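Side-chain contacts in threonine phosphate decarboxylase-like enzyme (Sulfurospirillum multivorans, PDB 6OUX), which decarboxylates L-serine O-phosphate to ethanolamine O-phosphate with the help of pyridoxal phosphate, a step in the biosynthesis of norcobamides: residues A[60-65]-A[288-293]; A[114-119]-A[171-176]; A[123-128]-A[164-169]; A[240-245]-A[281-286]. One frame throughout, in Å; residues are numbered along the deposited sequence.

Contact 1. Residues A[60-65]-A[288-293]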
# COMPACT_ATOMS: atom_id res chain seq x y z
N LEU A 60 -8.50 17.62 5.20
CA LEU A 60 -8.39 18.28 3.88
C LEU A 60 -7.98 19.75 4.01
O LEU A 60 -7.22 20.29 3.18
CB LEU A 60 -9.68 18.19 3.09
CG LEU A 60 -9.99 16.76 2.58
CD1 LEU A 60 -11.44 16.70 2.15
CD2 LEU A 60 -9.00 16.41 1.45
N ASP A 61 -8.43 20.39 5.08
CA ASP A 61 -8.14 21.79 5.32
C ASP A 61 -6.68 21.95 5.66
O ASP A 61 -6.08 22.87 5.16
CB ASP A 61 -9.03 22.35 6.44
CG ASP A 61 -8.80 23.79 6.67
OD1 ASP A 61 -9.09 24.60 5.77
OD2 ASP A 61 -8.30 24.08 7.73
N TYR A 62 -6.09 21.07 6.48
CA TYR A 62 -4.67 21.07 6.71
C TYR A 62 -3.86 20.80 5.43
O TYR A 62 -2.81 21.45 5.19
CB TYR A 62 -4.26 20.08 7.80
CG TYR A 62 -4.39 20.56 9.21
CD1 TYR A 62 -5.55 20.40 9.96
CD2 TYR A 62 -3.32 21.13 9.83
CE1 TYR A 62 -5.63 20.81 11.26
CE2 TYR A 62 -3.39 21.55 11.13
CZ TYR A 62 -4.54 21.39 11.82
OH TYR A 62 -4.53 21.81 13.09
N ILE A 63 -4.35 19.89 4.59
CA ILE A 63 -3.71 19.62 3.32
C ILE A 63 -3.72 20.90 2.42
O ILE A 63 -2.70 21.29 1.88
CB ILE A 63 -4.33 18.42 2.64
CG1 ILE A 63 -4.03 17.18 3.46
CG2 ILE A 63 -3.79 18.28 1.23
CD1 ILE A 63 -4.70 15.92 2.94
N ASP A 64 -4.88 21.53 2.29
CA ASP A 64 -5.02 22.69 1.48
C ASP A 64 -4.08 23.75 1.95
O ASP A 64 -3.36 24.34 1.13
CB ASP A 64 -6.45 23.20 1.54
CG ASP A 64 -6.72 24.37 0.61
OD1 ASP A 64 -6.00 24.55 -0.36
OD2 ASP A 64 -7.69 25.13 0.87
N ARG A 65 -4.09 24.01 3.26
CA ARG A 65 -3.34 25.12 3.83
C ARG A 65 -1.85 24.83 3.85
O ARG A 65 -1.05 25.72 3.56
CB ARG A 65 -3.85 25.55 5.23
CG ARG A 65 -5.26 26.20 5.26
CD ARG A 65 -6.06 26.13 6.63
NE ARG A 65 -5.01 26.12 7.56
CZ ARG A 65 -4.63 25.23 8.44
NH1 ARG A 65 -3.50 25.53 8.96
NH2 ARG A 65 -5.34 24.22 8.91
N ARG A 288 0.47 15.26 15.87
CA ARG A 288 0.77 16.59 16.38
C ARG A 288 -0.26 16.99 17.41
O ARG A 288 -1.45 16.79 17.21
CB ARG A 288 0.80 17.62 15.27
CG ARG A 288 2.19 18.04 14.86
CD ARG A 288 2.21 18.35 13.40
NE ARG A 288 1.38 19.48 13.11
CZ ARG A 288 1.12 19.92 11.88
NH1 ARG A 288 1.56 19.28 10.82
NH2 ARG A 288 0.37 20.99 11.72
N GLU A 289 0.21 17.54 18.53
CA GLU A 289 -0.61 18.16 19.57
C GLU A 289 -1.70 19.12 19.07
O GLU A 289 -2.85 19.07 19.53
CB GLU A 289 0.32 18.91 20.55
CG GLU A 289 -0.38 19.74 21.63
CD GLU A 289 -0.67 21.18 21.21
OE1 GLU A 289 0.28 21.88 20.76
OE2 GLU A 289 -1.84 21.62 21.35
N ASP A 290 -1.30 20.07 18.23
CA ASP A 290 -2.22 21.10 17.74
C ASP A 290 -3.33 20.54 16.80
O ASP A 290 -4.51 20.93 16.86
CB ASP A 290 -1.45 22.21 17.03
CG ASP A 290 -0.47 21.69 15.93
OD1 ASP A 290 0.36 20.78 16.17
OD2 ASP A 290 -0.51 22.22 14.80
N PHE A 291 -2.95 19.62 15.92
CA PHE A 291 -3.93 18.90 15.14
C PHE A 291 -4.87 18.10 16.05
O PHE A 291 -6.06 18.06 15.81
CB PHE A 291 -3.26 17.95 14.14
CG PHE A 291 -4.24 17.04 13.43
CD1 PHE A 291 -4.95 17.48 12.36
CD2 PHE A 291 -4.52 15.75 13.92
CE1 PHE A 291 -5.88 16.65 11.73
CE2 PHE A 291 -5.46 14.92 13.33
CZ PHE A 291 -6.16 15.38 12.23
N LEU A 292 -4.32 17.38 17.02
CA LEU A 292 -5.13 16.50 17.88
C LEU A 292 -6.18 17.25 18.67
O LEU A 292 -7.25 16.73 18.92
CB LEU A 292 -4.21 15.68 18.84
CG LEU A 292 -3.65 14.44 18.15
CD1 LEU A 292 -2.44 13.82 18.88
CD2 LEU A 292 -4.77 13.41 17.86
N LYS A 293 -5.86 18.52 19.05
CA LYS A 293 -6.86 19.34 19.68
C LYS A 293 -8.07 19.58 18.82
O LYS A 293 -9.20 19.48 19.28
CB LYS A 293 -6.26 20.68 20.12
CG LYS A 293 -7.27 21.62 20.81
CD LYS A 293 -6.60 22.87 21.45
CE LYS A 293 -5.73 22.53 22.68
NZ LYS A 293 -4.36 21.95 22.43
O HOH W 1 -2.67 23.27 14.06
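Phe291 meets one face of the Tyr62 ring with its edge, CD1 standing 3.5 Å above the tyrosine plane and offset toward the rim. This is a T-shaped (edge-to-face) pair between helix 53-68 and helix 289-314, with centroids 5.3 Å apart and planes at 68°. Phe291 carries its CG anti to the backbone N (chi1 172°), which points CD1 at the tyrosine face. On the opposite face of Tyr62, Arg65 from one turn further along the same helix brings NH2 over the ring centre, 3.7 Å above the plane. Arg65 is steadied there by a salt bridge from NH2 to Asp61 OD2, nearly straight at 170° though it reaches the oxygen from above the carboxylate plane. The phenol ring is thus held between a hydrocarbon edge and a cationic group.

Arg288, at the N-cap position of helix 289-314, approaches Tyr62 obliquely, its NH2 lying 3.8 Å from CE2. Its main polar partner is Glu66 of helix 53-68, through a salt bridge; the bonds to Asp290 are long and weak. At the edge of the tyrosine, in the ring plane, a water lies 2.6 Å from Tyr62 OH and donates a hydrogen to Asp290 OD2 at 2.5 Å.

Contact 2. Residues A[114-119]-A[171-176]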
# COMPACT_ATOMS: atom_id res chain seq x y z
N MET A 114 -2.37 -10.55 7.32
CA MET A 114 -0.92 -10.90 7.54
C MET A 114 -0.71 -11.73 8.80
O MET A 114 -0.07 -12.77 8.75
CB MET A 114 -0.05 -9.65 7.52
CG MET A 114 1.43 -9.79 7.97
SD MET A 114 2.29 -8.21 8.31
CE MET A 114 1.74 -7.99 10.00
N LEU A 115 -1.34 -11.33 9.92
CA LEU A 115 -1.29 -12.12 11.14
C LEU A 115 -1.82 -13.55 10.99
O LEU A 115 -1.21 -14.51 11.47
CB LEU A 115 -2.03 -11.39 12.27
CG LEU A 115 -1.39 -10.07 12.74
CD1 LEU A 115 -2.30 -9.37 13.74
CD2 LEU A 115 -0.02 -10.34 13.34
N LEU A 116 -2.96 -13.69 10.35
CA LEU A 116 -3.61 -14.98 10.29
C LEU A 116 -2.94 -15.93 9.29
O LEU A 116 -3.13 -17.15 9.38
CB LEU A 116 -5.09 -14.80 9.96
CG LEU A 116 -5.98 -14.13 11.01
CD1 LEU A 116 -7.42 -14.14 10.52
CD2 LEU A 116 -5.97 -14.75 12.39
N GLN A 117 -2.16 -15.39 8.36
CA GLN A 117 -1.42 -16.22 7.40
C GLN A 117 -0.14 -16.87 7.99
O GLN A 117 0.56 -17.61 7.32
CB GLN A 117 -0.97 -15.37 6.21
CG GLN A 117 -2.02 -15.04 5.18
CD GLN A 117 -1.49 -14.02 4.14
OE1 GLN A 117 -0.71 -13.12 4.47
NE2 GLN A 117 -1.91 -14.18 2.90
N GLN A 118 0.22 -16.53 9.19
CA GLN A 118 1.50 -17.00 9.71
C GLN A 118 1.31 -18.49 10.03
O GLN A 118 0.18 -18.94 10.32
CB GLN A 118 1.94 -16.19 10.94
CG GLN A 118 1.97 -14.67 10.73
CD GLN A 118 2.97 -14.20 9.66
OE1 GLN A 118 2.63 -13.84 8.49
NE2 GLN A 118 4.22 -14.18 10.07
N GLU A 119 2.40 -19.26 9.98
CA GLU A 119 2.26 -20.71 10.18
C GLU A 119 1.91 -21.15 11.61
O GLU A 119 1.29 -22.19 11.81
CB GLU A 119 3.45 -21.49 9.60
CG GLU A 119 4.78 -21.30 10.30
CD GLU A 119 5.91 -22.02 9.55
OE1 GLU A 119 5.61 -22.81 8.61
OE2 GLU A 119 7.09 -21.79 9.91
N PRO A 171 -8.41 -22.53 20.66
CA PRO A 171 -7.78 -21.94 19.51
C PRO A 171 -6.44 -21.34 19.90
O PRO A 171 -6.25 -20.93 21.02
CB PRO A 171 -8.78 -20.84 19.12
CG PRO A 171 -9.28 -20.36 20.42
CD PRO A 171 -9.34 -21.61 21.32
N ASP A 172 -5.49 -21.29 18.99
CA ASP A 172 -4.30 -20.57 19.32
C ASP A 172 -4.46 -19.04 19.10
O ASP A 172 -3.63 -18.26 19.60
CB ASP A 172 -3.10 -21.07 18.52
CG ASP A 172 -3.31 -21.00 17.03
OD1 ASP A 172 -3.19 -19.90 16.45
OD2 ASP A 172 -3.58 -22.06 16.42
N THR A 173 -5.44 -18.63 18.29
CA THR A 173 -5.61 -17.21 17.89
C THR A 173 -7.11 -16.90 17.95
O THR A 173 -7.96 -17.72 17.53
CB THR A 173 -5.10 -16.97 16.47
OG1 THR A 173 -3.73 -17.42 16.38
CG2 THR A 173 -5.16 -15.45 16.04
N VAL A 174 -7.43 -15.77 18.54
CA VAL A 174 -8.79 -15.25 18.52
C VAL A 174 -8.79 -13.84 17.87
O VAL A 174 -7.79 -13.11 17.98
CB VAL A 174 -9.22 -15.20 19.99
CG1 VAL A 174 -10.28 -14.20 20.29
CG2 VAL A 174 -9.53 -16.63 20.50
N VAL A 175 -9.87 -13.52 17.14
CA VAL A 175 -10.12 -12.12 16.60
C VAL A 175 -11.39 -11.52 17.21
O VAL A 175 -12.44 -12.12 17.11
CB VAL A 175 -10.25 -12.10 15.10
CG1 VAL A 175 -10.41 -10.65 14.56
CG2 VAL A 175 -9.08 -12.79 14.44
N LEU A 176 -11.25 -10.38 17.91
CA LEU A 176 -12.36 -9.64 18.45
C LEU A 176 -12.34 -8.26 17.74
O LEU A 176 -11.29 -7.65 17.46
CB LEU A 176 -12.27 -9.46 19.96
CG LEU A 176 -12.19 -10.73 20.84
CD1 LEU A 176 -11.97 -10.42 22.31
CD2 LEU A 176 -13.47 -11.53 20.70
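Leu116, on helix 108-116, reaches across to Thr173 and Val175 on strand 173-177, and the hydrocarbon contact rests on its outermost carbons. CB lies well back from the strand. CG stands anti to the carbonyl carbon (chi1 -68°) and brings the fork closer, although the nearest strand carbon, Val175 CG2, is still 4.8 Å from CG. The two methyls then divide the work. CD2 meets Thr173 CG2 at 3.8 Å and Val175 CG2 at 4.2 Å, fitting between two side chains that project from the same side of the strand, while CD1 comes to 4.5 Å from Val175 CG2. Behind this methyl cluster, Leu116 also packs on Val124 of the neighbouring strand and on Tyr134.

The contact belongs to the large domain of the fold type I pyridoxal phosphate enzymes, in which helices cover both faces of a seven-stranded sheet. Val174, between Thr173 and Val175 in sequence, faces helix 159-169 on the other side.

Thr173 keeps its polar branch apart from its apolar one. With CG2 turned to the leucine, OG1 donates a short bond of 2.5 Å to Asp172 OD1, on the anti side of the carboxylate and 22° out of its plane. Arg204 bonds both OG1 and Asp172 OD1, and Asp172 OD2 accepts from the backbone N of Gln122 and Lys123. The threonine can therefore offer a methyl to the leucine while its buried hydroxyl is satisfied by Asp172 and by Arg204 of the neighbouring strand.

Contact 3. Residues A[123-128]-A[164-169]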
# COMPACT_ATOMS: atom_id res chain seq x y z
N LYS A 123 -5.48 -22.84 14.64
CA LYS A 123 -6.91 -22.84 14.91
C LYS A 123 -7.23 -21.43 15.34
O LYS A 123 -6.59 -20.94 16.24
CB LYS A 123 -7.26 -23.81 15.98
CG LYS A 123 -8.70 -23.97 16.28
CD LYS A 123 -8.91 -25.22 17.16
CE LYS A 123 -10.37 -25.54 17.26
NZ LYS A 123 -10.67 -26.66 18.19
N VAL A 124 -8.24 -20.83 14.71
CA VAL A 124 -8.67 -19.44 15.01
C VAL A 124 -10.18 -19.39 15.31
O VAL A 124 -10.98 -20.12 14.67
CB VAL A 124 -8.28 -18.51 13.86
CG1 VAL A 124 -8.93 -18.95 12.57
CG2 VAL A 124 -8.56 -17.03 14.21
N ALA A 125 -10.53 -18.66 16.35
CA ALA A 125 -11.93 -18.41 16.72
C ALA A 125 -12.32 -17.00 16.25
O ALA A 125 -11.66 -16.00 16.61
CB ALA A 125 -12.17 -18.57 18.20
N LEU A 126 -13.35 -16.97 15.41
CA LEU A 126 -13.99 -15.72 14.92
C LEU A 126 -15.41 -15.63 15.42
O LEU A 126 -16.05 -16.66 15.71
CB LEU A 126 -14.02 -15.68 13.41
CG LEU A 126 -12.73 -15.95 12.65
CD1 LEU A 126 -13.04 -15.92 11.14
CD2 LEU A 126 -11.72 -14.87 12.99
N MET A 127 -15.94 -14.41 15.51
CA MET A 127 -17.36 -14.26 15.81
C MET A 127 -18.13 -14.13 14.50
O MET A 127 -17.59 -13.72 13.48
CB MET A 127 -17.61 -13.04 16.69
CG MET A 127 -17.02 -13.11 18.12
SD MET A 127 -17.27 -11.44 18.84
CE MET A 127 -16.23 -10.32 17.80
N ILE A 128 -19.41 -14.39 14.58
CA ILE A 128 -20.32 -14.23 13.46
C ILE A 128 -21.60 -13.56 14.00
O ILE A 128 -22.14 -13.96 15.04
CB ILE A 128 -20.59 -15.64 12.86
CG1 ILE A 128 -21.52 -15.60 11.69
CG2 ILE A 128 -21.28 -16.54 13.88
CD1 ILE A 128 -21.81 -16.98 11.12
N GLN A 164 -16.07 -19.57 27.77
CA GLN A 164 -16.25 -20.99 27.88
C GLN A 164 -16.06 -21.71 26.50
O GLN A 164 -15.46 -22.77 26.41
CB GLN A 164 -17.63 -21.29 28.44
CG GLN A 164 -17.83 -22.75 28.71
CD GLN A 164 -16.78 -23.28 29.69
OE1 GLN A 164 -15.91 -24.10 29.33
NE2 GLN A 164 -16.80 -22.78 30.89
N PHE A 165 -16.58 -21.08 25.46
CA PHE A 165 -16.39 -21.51 24.10
C PHE A 165 -14.88 -21.57 23.75
O PHE A 165 -14.42 -22.58 23.18
CB PHE A 165 -17.12 -20.56 23.15
CG PHE A 165 -16.88 -20.85 21.71
CD1 PHE A 165 -17.46 -21.96 21.12
CD2 PHE A 165 -16.05 -20.05 20.96
CE1 PHE A 165 -17.20 -22.27 19.78
CE2 PHE A 165 -15.79 -20.32 19.62
CZ PHE A 165 -16.38 -21.43 19.03
N ILE A 166 -14.16 -20.49 24.06
CA ILE A 166 -12.71 -20.46 23.83
C ILE A 166 -11.97 -21.56 24.69
O ILE A 166 -11.05 -22.23 24.22
CB ILE A 166 -12.10 -19.04 24.07
CG1 ILE A 166 -12.72 -18.01 23.11
CG2 ILE A 166 -10.57 -19.07 23.87
CD1 ILE A 166 -12.64 -18.38 21.65
N GLU A 167 -12.39 -21.74 25.92
CA GLU A 167 -11.78 -22.80 26.75
C GLU A 167 -12.03 -24.18 26.13
O GLU A 167 -11.09 -24.98 25.98
CB GLU A 167 -12.33 -22.71 28.17
CG GLU A 167 -11.71 -21.60 28.98
CD GLU A 167 -12.52 -21.24 30.21
OE1 GLU A 167 -13.66 -21.77 30.36
OE2 GLU A 167 -12.05 -20.40 31.02
N ASN A 168 -13.26 -24.44 25.72
CA ASN A 168 -13.57 -25.70 25.02
C ASN A 168 -12.78 -25.93 23.73
O ASN A 168 -12.25 -27.01 23.46
CB ASN A 168 -15.05 -25.72 24.67
CG ASN A 168 -15.93 -25.77 25.90
OD1 ASN A 168 -15.46 -25.91 27.03
ND2 ASN A 168 -17.20 -25.66 25.68
N GLU A 169 -12.68 -24.90 22.90
CA GLU A 169 -12.10 -25.09 21.60
C GLU A 169 -10.59 -25.03 21.56
O GLU A 169 -9.99 -25.56 20.64
CB GLU A 169 -12.65 -24.06 20.59
CG GLU A 169 -14.10 -24.22 20.20
CD GLU A 169 -14.38 -25.41 19.27
OE1 GLU A 169 -13.50 -25.84 18.52
OE2 GLU A 169 -15.49 -25.94 19.36
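Lys123 NZ grips the end of helix 159-169 through two acceptors of one residue, the backbone O of Glu169 at 2.8 Å and the carboxylate OE1 of Glu169 at 3.0 Å. The carbonyl is met in its plane, on a lone pair, with a C=O...N angle of 136°; OE1 is met on the anti side, as part of a salt bridge. The fully extended lysine chain spans the gap to the helix, whereas the glutamate folds back at chi2 (-72°), bringing OE1 round to the same ammonium group. Its CG lies 3.6 Å above one face of the Phe165 ring, offset toward the rim. Two residues along the strand, Ala125 CB packs tightly on Ile166 CD1 at 3.5 Å.

In the next shell, the ring of Phe165 meets that of Phe147, Ile166 touches Val174 and Pro171, and Glu143 makes a weak, long ion pair with Lys123. Strand 123-128 and helix segment 164-169 run nearly antiparallel, their axes approaching to 10.1 Å. The helix belongs to a beta-alpha-beta crossover from strand 143-148 to strand 173-177, laid over the parallel strand between them, as in the three-layer large domain of fold type I enzymes.

Contact 4. Residues A[240-245]-A[281-286]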
# COMPACT_ATOMS: atom_id res chain seq x y z
N LYS A 240 -5.70 -1.25 14.50
CA LYS A 240 -6.55 -0.04 14.37
C LYS A 240 -6.30 0.65 13.04
O LYS A 240 -5.16 0.96 12.69
CB LYS A 240 -6.32 0.93 15.55
CG LYS A 240 -7.18 2.16 15.47
CD LYS A 240 -7.36 2.91 16.78
CE LYS A 240 -8.35 4.03 16.59
NZ LYS A 240 -7.79 4.96 15.57
N SER A 241 -7.38 0.89 12.31
CA SER A 241 -7.37 1.71 11.15
C SER A 241 -7.04 3.13 11.56
O SER A 241 -7.40 3.57 12.64
CB SER A 241 -8.70 1.61 10.42
OG SER A 241 -8.75 2.61 9.41
N LEU A 242 -6.29 3.82 10.74
CA LEU A 242 -6.24 5.29 10.84
C LEU A 242 -7.11 6.01 9.80
O LEU A 242 -7.22 7.23 9.87
CB LEU A 242 -4.81 5.79 10.76
CG LEU A 242 -3.90 5.33 11.89
CD1 LEU A 242 -2.45 5.65 11.54
CD2 LEU A 242 -4.30 6.03 13.20
N SER A 243 -7.79 5.27 8.93
CA SER A 243 -8.59 5.82 7.82
C SER A 243 -10.10 6.01 8.12
O SER A 243 -10.75 6.96 7.68
CB SER A 243 -8.28 4.97 6.55
OG SER A 243 -6.82 4.96 6.30
N LYS A 244 -10.67 5.17 8.96
CA LYS A 244 -12.09 5.29 9.21
C LYS A 244 -12.51 6.28 10.31
O LYS A 244 -13.72 6.49 10.54
CB LYS A 244 -12.67 3.91 9.48
CG LYS A 244 -12.48 3.01 8.27
CD LYS A 244 -12.65 1.55 8.61
CE LYS A 244 -12.14 0.69 7.47
NZ LYS A 244 -12.85 -0.61 7.49
N ASP A 245 -11.52 6.87 11.00
CA ASP A 245 -11.80 7.88 12.03
C ASP A 245 -11.13 9.21 11.67
O ASP A 245 -11.81 10.22 11.49
CB ASP A 245 -11.50 7.35 13.46
CG ASP A 245 -10.07 6.84 13.66
OD1 ASP A 245 -9.21 6.91 12.76
OD2 ASP A 245 -9.79 6.33 14.75
N TYR A 281 2.68 12.22 5.38
CA TYR A 281 2.23 13.54 5.80
C TYR A 281 1.08 13.34 6.83
O TYR A 281 1.06 13.96 7.90
CB TYR A 281 1.69 14.36 4.62
CG TYR A 281 0.98 15.60 5.09
CD1 TYR A 281 1.71 16.74 5.46
CD2 TYR A 281 -0.40 15.62 5.28
CE1 TYR A 281 1.08 17.90 5.95
CE2 TYR A 281 -1.02 16.77 5.81
CZ TYR A 281 -0.28 17.89 6.15
OH TYR A 281 -0.89 19.04 6.64
N CYS A 282 0.14 12.49 6.49
CA CYS A 282 -1.06 12.33 7.33
C CYS A 282 -0.71 11.69 8.65
O CYS A 282 -1.20 12.08 9.70
CB CYS A 282 -2.11 11.47 6.61
SG CYS A 282 -3.01 12.34 5.31
N LEU A 283 0.18 10.72 8.59
CA LEU A 283 0.62 10.05 9.79
C LEU A 283 1.26 11.03 10.79
O LEU A 283 0.95 10.99 12.03
CB LEU A 283 1.61 8.94 9.48
CG LEU A 283 1.72 7.96 10.63
CD1 LEU A 283 0.61 6.94 10.44
CD2 LEU A 283 3.08 7.27 10.67
N ARG A 284 2.12 11.90 10.25
CA ARG A 284 2.81 12.89 11.08
C ARG A 284 1.87 13.99 11.54
O ARG A 284 2.05 14.53 12.64
CB ARG A 284 3.96 13.51 10.35
CG ARG A 284 5.09 12.55 10.05
CD ARG A 284 6.20 13.29 9.27
NE ARG A 284 7.27 12.36 8.99
CZ ARG A 284 8.24 12.04 9.83
NH1 ARG A 284 8.37 12.64 11.02
NH2 ARG A 284 9.12 11.13 9.46
N LEU A 285 0.87 14.29 10.75
CA LEU A 285 -0.17 15.18 11.18
C LEU A 285 -0.91 14.62 12.39
O LEU A 285 -1.07 15.28 13.42
CB LEU A 285 -1.13 15.42 10.02
CG LEU A 285 -2.21 16.44 10.29
CD1 LEU A 285 -1.61 17.85 10.41
CD2 LEU A 285 -3.19 16.32 9.16
N PHE A 286 -1.33 13.37 12.27
CA PHE A 286 -2.26 12.72 13.21
C PHE A 286 -1.71 12.63 14.61
O PHE A 286 -2.50 12.44 15.53
CB PHE A 286 -2.62 11.30 12.74
CG PHE A 286 -3.42 11.24 11.48
CD1 PHE A 286 -4.05 12.36 10.93
CD2 PHE A 286 -3.54 10.02 10.80
CE1 PHE A 286 -4.77 12.25 9.74
CE2 PHE A 286 -4.25 9.91 9.62
CZ PHE A 286 -4.89 11.01 9.11
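Leu242 and Leu283 make the tight part of this contact, their CD1 methyls pressed together at 3.5 Å, closer than ordinary van der Waals packing. Leu283 extends its CG roughly anti to the backbone N (chi1 -161°), carrying CD1 out from helix 277-286 to meet the loop that follows strand 236-241. Leu87 and Met91 of helix 84-95 also pack on this leucine. The Phe286 side is looser: ring atom CE2 stays 4.3 Å from Leu242 CB and 4.0 Å from Leu242 O, approaching obliquely. Its ring is engaged by other groups, with Cys282 O from the preceding turn 2.9 Å above one face, offset toward the rim, and Phe246 stacked on it.

Here a helix packs on the loop leaving a strand of the central sheet in the large domain of a fold type I enzyme. The loop begins with an ST turn, in which Ser241 OG accepts from Ser243 N at 2.9 Å, and a longer bond joins Lys244 N to the same oxygen. Lys244, like Ser243 partly exposed, stands where fold type I enzymes carry their pyridoxal phosphate Schiff-base lysine, probably its role here. Ser243 OG is bonded to the backbone of Val251 and Leu253. Lys240, in the strand, forms a salt bridge from NZ to the syn lone pair of Asp245 OD2 at 2.6 Å and donates, almost in line with the carbonyl, to Ser241 O at 3.3 Å.

The four contacts form two pairs. Contacts 1 and 4, with centres about 11 Å apart, touch: helix 277-286 is followed in the chain by helix 289-314, and Tyr62 of helix 53-68 packs on the former, its CD2 lying 3.7 Å from Leu285 CD1. Contacts 2 and 3, about 12 Å apart between centres, use neighbouring strands of one sheet, probably joined by a hydrogen bond from Ala125 N to Thr173 O at 3.0 Å. Contact 4 reaches the same sheet through strand 236-241, whereas contacts 1 and 3 lie on opposite sides of the chain's centre. In contact 2 the side chain of Val175 is about 8 Å from that of Asn181, which binds O-phospho-L-serine, and contact 4 includes Lys244, probably the cofactor lysine.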